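Local coordinates for putative metal resistance protein (Proteus mirabilis, PDB 6C29) that forms the N-terminal periplasmic part of ScsB, whose tandem immunoglobulin-fold domains prime the disulfide isomerase ScsC, probably by passing on reducing equivalents, at residues S102-G107 against N126-E131; S152-A157 against L171-G176. One frame throughout, in Å; residues are numbered along the deposited sequence.

Contact 1: residues S102-G107 against N126-E131; sequences SDNLNG and NLDLNE
Asn126 meets Asn106 on the polar face of an antiparallel strand pair, where ND2 of Asn106 gives a fairly straight hydrogen bond of 2.9 Å to OD1 of Asn126. The acceptor lies close to the donor's amide plane, though the two amide planes are turned 56° apart. A water that donates to both Gly107 O and Asn126 OD1 gives the asparagine oxygen its second donor. At Leu127 the backbones pair in both directions, Leu127 N to Leu105 O at 2.8 Å and Leu105 N to Leu127 O at 2.9 Å. Both leucines turn to the other, apolar face, CB to CB at 4.3 Å; Ala22 (strand 16-24) covers Leu127 and Ile32 (strand 30-38) covers Leu105, both from the separate four-stranded sheet, a place that suits branched aliphatic groups. Asp128 returns to the polar face beside Asn104; its OD1 takes the backbone N-H of Asn130 from above the carboxylate plane, an Asx turn. Leu129 N then bonds Asp103 O at 2.7 Å, while its CD1 reaches CB of Leu105 at 4.1 Å and extends the apolar layer. Asn130 crosses Asp103 obliquely, and its ND2 makes a weak, 3.3 Å bond to Asp103 OD2. A type I turn from Asp128 to Glu131 leads the chain away from this open end of a β-hairpin in an immunoglobulin-like β-sandwich, within the DsbD N-terminal family region.

Contact 2: residues S152-A157 against L171-G176; sequences SGLISA and LQREQG
Leu154 O receives the backbone N-H of Glu174 at 2.8 Å, the donor lying well above the carbonyl plane, and a water bridging weakly to it also accepts from Gln175 N. Leu154 N is satisfied by a second water, which donates to OE1 of Glu174; the extended glutamate brings that oxygen 3.5 Å from Gly153 CA, and the positive phi (87°) at Gly153 is one that glycine adopts readily. Where the chain turns a corner at Ser156, Ser156 N gives its hydrogen to Gln172 O at 2.8 Å, and Gln172 N reaches Ala157 O at 3.0 Å. Ser156 adds a side-chain bond: with OG between the backbone N and the carbonyl carbon (chi1 53°), the hydroxyl donates to Gln172 OE1 at 2.9 Å, from above the amide plane. Gln172 NE2 makes a weak hydrogen bond to Asp203. Ala157 N, in contrast, is buried here with no partner in the model. Arg173 NE bonds Gln175 O at 2.9 Å, in the guanidinium plane, while NH1 and NH2 form salt bridges outside the two segments, with Asp233 and Asp234. Leu154 CD1 sits 4.0 Å above the centre of one guanidinium face, an apolar cover for a group whose three nitrogens all have acceptors. Backbone bonds therefore close the pairing, with Ser156 and Gln172 adding a side-chain link; the outside aspartates, where strand 226-233 ends, probably limit the arginine's freedom to swing.

In the fold
The two contacts follow one another along the chain: contact 1 is complete before contact 2 begins, and the helix 137-145 lies between them. Each brings together the open end of a β-hairpin, strands 104-114 and 118-128 in the first case, 155-163 and 166-173 in the second. They share no sheet. Contact 1 belongs to a three-stranded antiparallel sheet, contact 2 to a four-stranded one with 155-163 at its edge. Their centres stand 42 Å apart on opposite sides of the chain's centre, with about 28 Å between nearest atoms. This separation fits a tandem of immunoglobulin-fold domains, each domain with its own hairpin and no contact between the two sites.

Contact 1: residues S102-G107 against N126-E131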
ATOM      1  N   SER A 102     -15.568  -1.982  22.480  1.00 23.80           N
ATOM      2  CA  SER A 102     -14.807  -1.541  23.637  1.00 25.65           C
ATOM      3  C   SER A 102     -14.429  -0.079  23.502  1.00 27.34           C
ATOM      4  O   SER A 102     -14.389   0.468  22.401  1.00 30.21           O
ATOM      5  CB  SER A 102     -13.527  -2.383  23.749  1.00 26.95           C
ATOM      6  OG  SER A 102     -12.754  -1.975  24.873  1.00 28.47           O
ATOM      7  N   ASP A 103     -14.142   0.551  24.627  1.00 25.80           N
ATOM      8  CA  ASP A 103     -13.696   1.938  24.622  1.00 27.58           C
ATOM      9  C   ASP A 103     -12.170   1.947  24.471  1.00 25.42           C
ATOM     10  O   ASP A 103     -11.558   3.000  24.372  1.00 29.73           O
ATOM     11  CB  ASP A 103     -14.128   2.664  25.900  1.00 34.53           C
ATOM     12  CG  ASP A 103     -15.655   2.803  26.015  1.00 41.23           C
ATOM     13  OD1 ASP A 103     -16.322   2.993  24.975  1.00 43.41           O
ATOM     14  OD2 ASP A 103     -16.184   2.745  27.147  1.00 43.23           O
ATOM     15  N   ASN A 104     -11.573   0.763  24.502  1.00 20.71           N
ATOM     16  CA  ASN A 104     -10.145   0.610  24.329  1.00 21.80           C
ATOM     17  C   ASN A 104      -9.825  -0.204  23.094  1.00 21.85           C
ATOM     18  O   ASN A 104     -10.511  -1.178  22.755  1.00 23.52           O
ATOM     19  CB  ASN A 104      -9.561  -0.048  25.571  1.00 26.06           C
ATOM     20  CG  ASN A 104      -9.757   0.803  26.803  1.00 34.77           C
ATOM     21  OD1 ASN A 104      -9.007   1.745  27.048  1.00 39.88           O
ATOM     22  ND2 ASN A 104     -10.796   0.487  27.575  1.00 36.66           N
ATOM     23  N   LEU A 105      -8.777   0.207  22.412  1.00 19.95           N
ATOM     24  CA  LEU A 105      -8.319  -0.506  21.254  1.00 22.49           C
ATOM     25  C   LEU A 105      -6.840  -0.759  21.446  1.00 22.97           C
ATOM     26  O   LEU A 105      -6.058   0.167  21.637  1.00 27.17           O
ATOM     27  CB  LEU A 105      -8.634   0.296  19.999  1.00 26.67           C
ATOM     28  CG  LEU A 105      -8.419  -0.390  18.661  1.00 30.93           C
ATOM     29  CD1 LEU A 105      -9.200  -1.662  18.540  1.00 26.87           C
ATOM     30  CD2 LEU A 105      -8.833   0.583  17.593  1.00 36.47           C
ATOM     31  N   ASN A 106      -6.484  -2.033  21.445  1.00 17.79           N
ATOM     32  CA  ASN A 106      -5.126  -2.468  21.636  1.00 18.25           C
ATOM     33  C   ASN A 106      -4.739  -3.306  20.473  1.00 19.65           C
ATOM     34  O   ASN A 106      -5.501  -4.183  20.071  1.00 22.62           O
ATOM     35  CB  ASN A 106      -4.977  -3.262  22.930  1.00 24.86           C
ATOM     36  CG  ASN A 106      -5.581  -2.548  24.100  1.00 32.06           C
ATOM     37  OD1 ASN A 106      -6.725  -2.804  24.490  1.00 33.29           O
ATOM     38  ND2 ASN A 106      -4.840  -1.598  24.635  1.00 32.92           N
ATOM     39  N   GLY A 107      -3.581  -3.022  19.908  1.00 19.18           N
ATOM     40  CA  GLY A 107      -3.108  -3.821  18.791  1.00 18.45           C
ATOM     41  C   GLY A 107      -1.596  -3.909  18.777  1.00 15.50           C
ATOM     42  O   GLY A 107      -0.899  -3.198  19.488  1.00 17.88           O
ATOM     43  N   ASN A 126      -1.793   1.239  21.993  1.00 14.79           N
ATOM     44  CA  ASN A 126      -2.842   1.275  22.987  1.00 17.01           C
ATOM     45  C   ASN A 126      -3.586   2.595  22.868  1.00 18.33           C
ATOM     46  O   ASN A 126      -3.015   3.666  23.053  1.00 21.38           O
ATOM     47  CB  ASN A 126      -2.218   1.079  24.379  1.00 20.13           C
ATOM     48  CG  ASN A 126      -1.447  -0.233  24.475  1.00 28.08           C
ATOM     49  OD1 ASN A 126      -1.980  -1.308  24.186  1.00 27.41           O
ATOM     50  ND2 ASN A 126      -0.178  -0.146  24.855  1.00 30.72           N
ATOM     51  N   LEU A 127      -4.863   2.504  22.524  1.00 18.61           N
ATOM     52  CA  LEU A 127      -5.706   3.686  22.263  1.00 18.86           C
ATOM     53  C   LEU A 127      -6.908   3.709  23.197  1.00 20.62           C
ATOM     54  O   LEU A 127      -7.650   2.731  23.298  1.00 19.54           O
ATOM     55  CB  LEU A 127      -6.186   3.693  20.811  1.00 18.81           C
ATOM     56  CG  LEU A 127      -5.096   3.810  19.736  1.00 22.16           C
ATOM     57  CD1 LEU A 127      -5.585   3.270  18.405  1.00 23.94           C
ATOM     58  CD2 LEU A 127      -4.705   5.252  19.622  1.00 25.80           C
ATOM     59  N   ASP A 128      -7.101   4.846  23.874  1.00 21.64           N
ATOM     60  CA  ASP A 128      -8.255   5.047  24.743  1.00 23.71           C
ATOM     61  C   ASP A 128      -9.293   5.861  23.990  1.00 22.47           C
ATOM     62  O   ASP A 128      -9.157   7.066  23.842  1.00 22.74           O
ATOM     63  CB  ASP A 128      -7.834   5.737  26.043  1.00 31.18           C
ATOM     64  CG  ASP A 128      -8.997   5.903  27.040  1.00 40.17           C
ATOM     65  OD1 ASP A 128     -10.162   5.603  26.693  1.00 34.47           O
ATOM     66  OD2 ASP A 128      -8.737   6.348  28.185  1.00 47.49           O
ATOM     67  N   LEU A 129     -10.321   5.185  23.489  1.00 21.65           N
ATOM     68  CA  LEU A 129     -11.280   5.827  22.606  1.00 20.74           C
ATOM     69  C   LEU A 129     -12.309   6.682  23.360  1.00 22.45           C
ATOM     70  O   LEU A 129     -13.147   7.331  22.734  1.00 26.92           O
ATOM     71  CB  LEU A 129     -11.989   4.768  21.765  1.00 21.21           C
ATOM     72  CG  LEU A 129     -11.080   3.896  20.896  1.00 22.64           C
ATOM     73  CD1 LEU A 129     -11.845   2.826  20.142  1.00 23.26           C
ATOM     74  CD2 LEU A 129     -10.342   4.758  19.918  1.00 24.51           C
ATOM     75  N   ASN A 130     -12.195   6.747  24.684  1.00 21.88           N
ATOM     76  CA  ASN A 130     -13.018   7.662  25.471  1.00 26.66           C
ATOM     77  C   ASN A 130     -12.405   9.047  25.534  1.00 28.28           C
ATOM     78  O   ASN A 130     -13.036   9.986  26.016  1.00 31.94           O
ATOM     79  CB  ASN A 130     -13.202   7.141  26.898  1.00 34.84           C
ATOM     80  CG  ASN A 130     -14.269   6.078  27.004  1.00 46.52           C
ATOM     81  OD1 ASN A 130     -15.223   6.053  26.221  1.00 50.59           O
ATOM     82  ND2 ASN A 130     -14.119   5.189  27.984  1.00 48.66           N
ATOM     83  N   GLU A 131     -11.147   9.144  25.110  1.00 26.78           N
ATOM     84  CA  GLU A 131     -10.466  10.418  24.989  1.00 31.25           C
ATOM     85  C   GLU A 131     -10.698  10.967  23.575  1.00 31.18           C
ATOM     86  O   GLU A 131     -10.816  10.204  22.610  1.00 27.69           O
ATOM     87  CB  GLU A 131      -8.976  10.261  25.277  1.00 36.03           C
ATOM     88  CG  GLU A 131      -8.636   9.707  26.657  1.00 48.47           C
ATOM     89  CD  GLU A 131      -8.915  10.685  27.790  1.00 64.35           C
ATOM     90  OE1 GLU A 131      -9.332  11.830  27.512  1.00 71.17           O
ATOM     91  OE2 GLU A 131      -8.705  10.308  28.966  1.00 68.32           O
TER
HETATM   92  O   HOH W   1      -6.043   1.276  25.696  1.00 40.51           O
HETATM   93  O   HOH W   2      -1.055  -3.379  22.484  1.00 25.51           O

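Contact 2: residues S152-A157 against L171-G176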
ATOM      1  N   SER A 152     -11.601   5.678  -9.869  1.00 14.90           N
ATOM      2  CA  SER A 152     -12.034   6.239 -11.142  1.00 19.71           C
ATOM      3  C   SER A 152     -11.077   7.324 -11.577  1.00 16.86           C
ATOM      4  O   SER A 152     -10.238   7.795 -10.788  1.00 16.52           O
ATOM      5  CB  SER A 152     -13.458   6.787 -11.071  1.00 28.03           C
ATOM      6  OG  SER A 152     -13.521   7.847 -10.156  1.00 27.39           O
ATOM      7  N   GLY A 153     -11.189   7.673 -12.849  1.00 16.84           N
ATOM      8  CA  GLY A 153     -10.360   8.670 -13.475  1.00 16.15           C
ATOM      9  C   GLY A 153      -9.058   8.092 -14.023  1.00 14.76           C
ATOM     10  O   GLY A 153      -8.719   6.906 -13.851  1.00 14.23           O
ATOM     11  N   LEU A 154      -8.329   8.986 -14.662  1.00 15.31           N
ATOM     12  CA  LEU A 154      -7.026   8.736 -15.306  1.00 15.40           C
ATOM     13  C   LEU A 154      -7.095   7.784 -16.495  1.00 16.34           C
ATOM     14  O   LEU A 154      -6.568   8.126 -17.555  1.00 19.84           O
ATOM     15  CB  LEU A 154      -5.973   8.227 -14.307  1.00 14.05           C
ATOM     16  CG  LEU A 154      -4.539   8.236 -14.892  1.00 15.98           C
ATOM     17  CD1 LEU A 154      -4.149   9.629 -15.362  1.00 21.53           C
ATOM     18  CD2 LEU A 154      -3.548   7.684 -13.913  1.00 16.13           C
ATOM     19  N   ILE A 155      -7.649   6.584 -16.339  1.00 16.28           N
ATOM     20  CA  ILE A 155      -7.731   5.665 -17.463  1.00 18.58           C
ATOM     21  C   ILE A 155      -9.166   5.433 -17.894  1.00 19.90           C
ATOM     22  O   ILE A 155     -10.089   5.445 -17.072  1.00 20.64           O
ATOM     23  CB  ILE A 155      -7.075   4.321 -17.154  1.00 23.90           C
ATOM     24  CG1 ILE A 155      -7.820   3.591 -16.052  1.00 29.76           C
ATOM     25  CG2 ILE A 155      -5.563   4.528 -16.811  1.00 20.69           C
ATOM     26  CD1 ILE A 155      -7.445   2.198 -15.971  1.00 35.19           C
ATOM     27  N   SER A 156      -9.339   5.228 -19.193  1.00 19.31           N
ATOM     28  CA  SER A 156     -10.661   4.951 -19.753  1.00 19.96           C
ATOM     29  C   SER A 156     -10.825   3.532 -20.310  1.00 23.19           C
ATOM     30  O   SER A 156     -11.948   3.107 -20.589  1.00 26.43           O
ATOM     31  CB  SER A 156     -10.978   5.960 -20.856  1.00 19.84           C
ATOM     32  OG  SER A 156      -9.958   6.011 -21.810  1.00 24.28           O
ATOM     33  N   ALA A 157      -9.728   2.806 -20.483  1.00 18.97           N
ATOM     34  CA  ALA A 157      -9.781   1.418 -20.937  1.00 17.88           C
ATOM     35  C   ALA A 157      -8.517   0.678 -20.538  1.00 16.37           C
ATOM     36  O   ALA A 157      -7.434   1.265 -20.475  1.00 17.30           O
ATOM     37  CB  ALA A 157      -9.980   1.331 -22.430  1.00 21.32           C
ATOM     38  N   LEU A 171      -3.215   0.474 -21.788  1.00 14.23           N
ATOM     39  CA  LEU A 171      -3.980   1.399 -20.963  1.00 13.94           C
ATOM     40  C   LEU A 171      -4.217   2.684 -21.722  1.00 15.69           C
ATOM     41  O   LEU A 171      -3.278   3.319 -22.197  1.00 17.48           O
ATOM     42  CB  LEU A 171      -3.246   1.700 -19.650  1.00 16.25           C
ATOM     43  CG  LEU A 171      -2.809   0.478 -18.850  1.00 21.58           C
ATOM     44  CD1 LEU A 171      -2.012   0.882 -17.632  1.00 24.84           C
ATOM     45  CD2 LEU A 171      -4.009  -0.324 -18.394  1.00 27.11           C
ATOM     46  N   GLN A 172      -5.471   3.094 -21.795  1.00 15.72           N
ATOM     47  CA  GLN A 172      -5.831   4.322 -22.477  1.00 15.20           C
ATOM     48  C   GLN A 172      -6.070   5.437 -21.478  1.00 14.96           C
ATOM     49  O   GLN A 172      -6.840   5.269 -20.530  1.00 16.67           O
ATOM     50  CB  GLN A 172      -7.083   4.134 -23.323  1.00 18.08           C
ATOM     51  CG  GLN A 172      -7.460   5.406 -24.056  1.00 23.21           C
ATOM     52  CD  GLN A 172      -8.735   5.254 -24.876  1.00 34.73           C
ATOM     53  OE1 GLN A 172      -9.758   4.772 -24.380  1.00 40.13           O
ATOM     54  NE2 GLN A 172      -8.686   5.703 -26.124  1.00 41.51           N
ATOM     55  N   ARG A 173      -5.408   6.568 -21.670  1.00 15.46           N
ATOM     56  CA  ARG A 173      -5.625   7.712 -20.809  1.00 16.51           C
ATOM     57  C   ARG A 173      -6.984   8.322 -21.111  1.00 19.45           C
ATOM     58  O   ARG A 173      -7.365   8.429 -22.259  1.00 22.10           O
ATOM     59  CB  ARG A 173      -4.524   8.735 -20.986  1.00 19.53           C
ATOM     60  CG  ARG A 173      -4.532   9.774 -19.868  1.00 28.46           C
ATOM     61  CD  ARG A 173      -3.315  10.671 -19.851  1.00 37.00           C
ATOM     62  NE  ARG A 173      -3.538  11.808 -18.950  1.00 42.10           N
ATOM     63  CZ  ARG A 173      -2.689  12.232 -18.025  1.00 39.57           C
ATOM     64  NH1 ARG A 173      -1.538  11.624 -17.837  1.00 34.67           N
ATOM     65  NH2 ARG A 173      -3.009  13.275 -17.269  1.00 42.61           N
ATOM     66  N   GLU A 174      -7.740   8.688 -20.077  1.00 18.59           N
ATOM     67  CA  GLU A 174      -9.113   9.189 -20.263  1.00 23.15           C
ATOM     68  C   GLU A 174      -9.125  10.502 -21.020  1.00 25.01           C
ATOM     69  O   GLU A 174      -9.886  10.707 -21.974  1.00 26.73           O
ATOM     70  CB  GLU A 174      -9.793   9.372 -18.904  1.00 28.30           C
ATOM     71  CG  GLU A 174     -11.271   9.778 -19.013  1.00 38.82           C
ATOM     72  CD  GLU A 174     -11.935  10.088 -17.677  1.00 51.71           C
ATOM     73  OE1 GLU A 174     -11.429   9.658 -16.620  1.00 48.43           O
ATOM     74  OE2 GLU A 174     -12.986  10.766 -17.698  1.00 63.97           O
ATOM     75  N   GLN A 175      -8.274  11.399 -20.556  1.00 24.38           N
ATOM     76  CA  GLN A 175      -8.106  12.722 -21.102  1.00 29.85           C
ATOM     77  C   GLN A 175      -6.621  13.069 -21.225  1.00 28.03           C
ATOM     78  O   GLN A 175      -5.840  12.843 -20.298  1.00 27.85           O
ATOM     79  CB  GLN A 175      -8.796  13.749 -20.218  1.00 39.21           C
ATOM     80  CG  GLN A 175      -8.896  15.073 -20.896  1.00 55.68           C
ATOM     81  CD  GLN A 175      -9.475  16.142 -20.010  1.00 71.90           C
ATOM     82  OE1 GLN A 175     -10.204  15.862 -19.050  1.00 77.58           O
ATOM     83  NE2 GLN A 175      -9.141  17.388 -20.322  1.00 76.29           N
ATOM     84  N   GLY A 176      -6.241  13.607 -22.369  1.00 27.00           N
ATOM     85  CA  GLY A 176      -4.872  14.021 -22.597  1.00 28.36           C
ATOM     86  C   GLY A 176      -3.917  12.873 -22.872  1.00 23.08           C
ATOM     87  O   GLY A 176      -4.318  11.755 -23.194  1.00 22.98           O
TER
HETATM   88  O   HOH W   3      -6.943  11.516 -17.768  1.00 26.62           O
HETATM   89  O   HOH W   4      -9.159  11.504 -15.558  1.00 36.50           O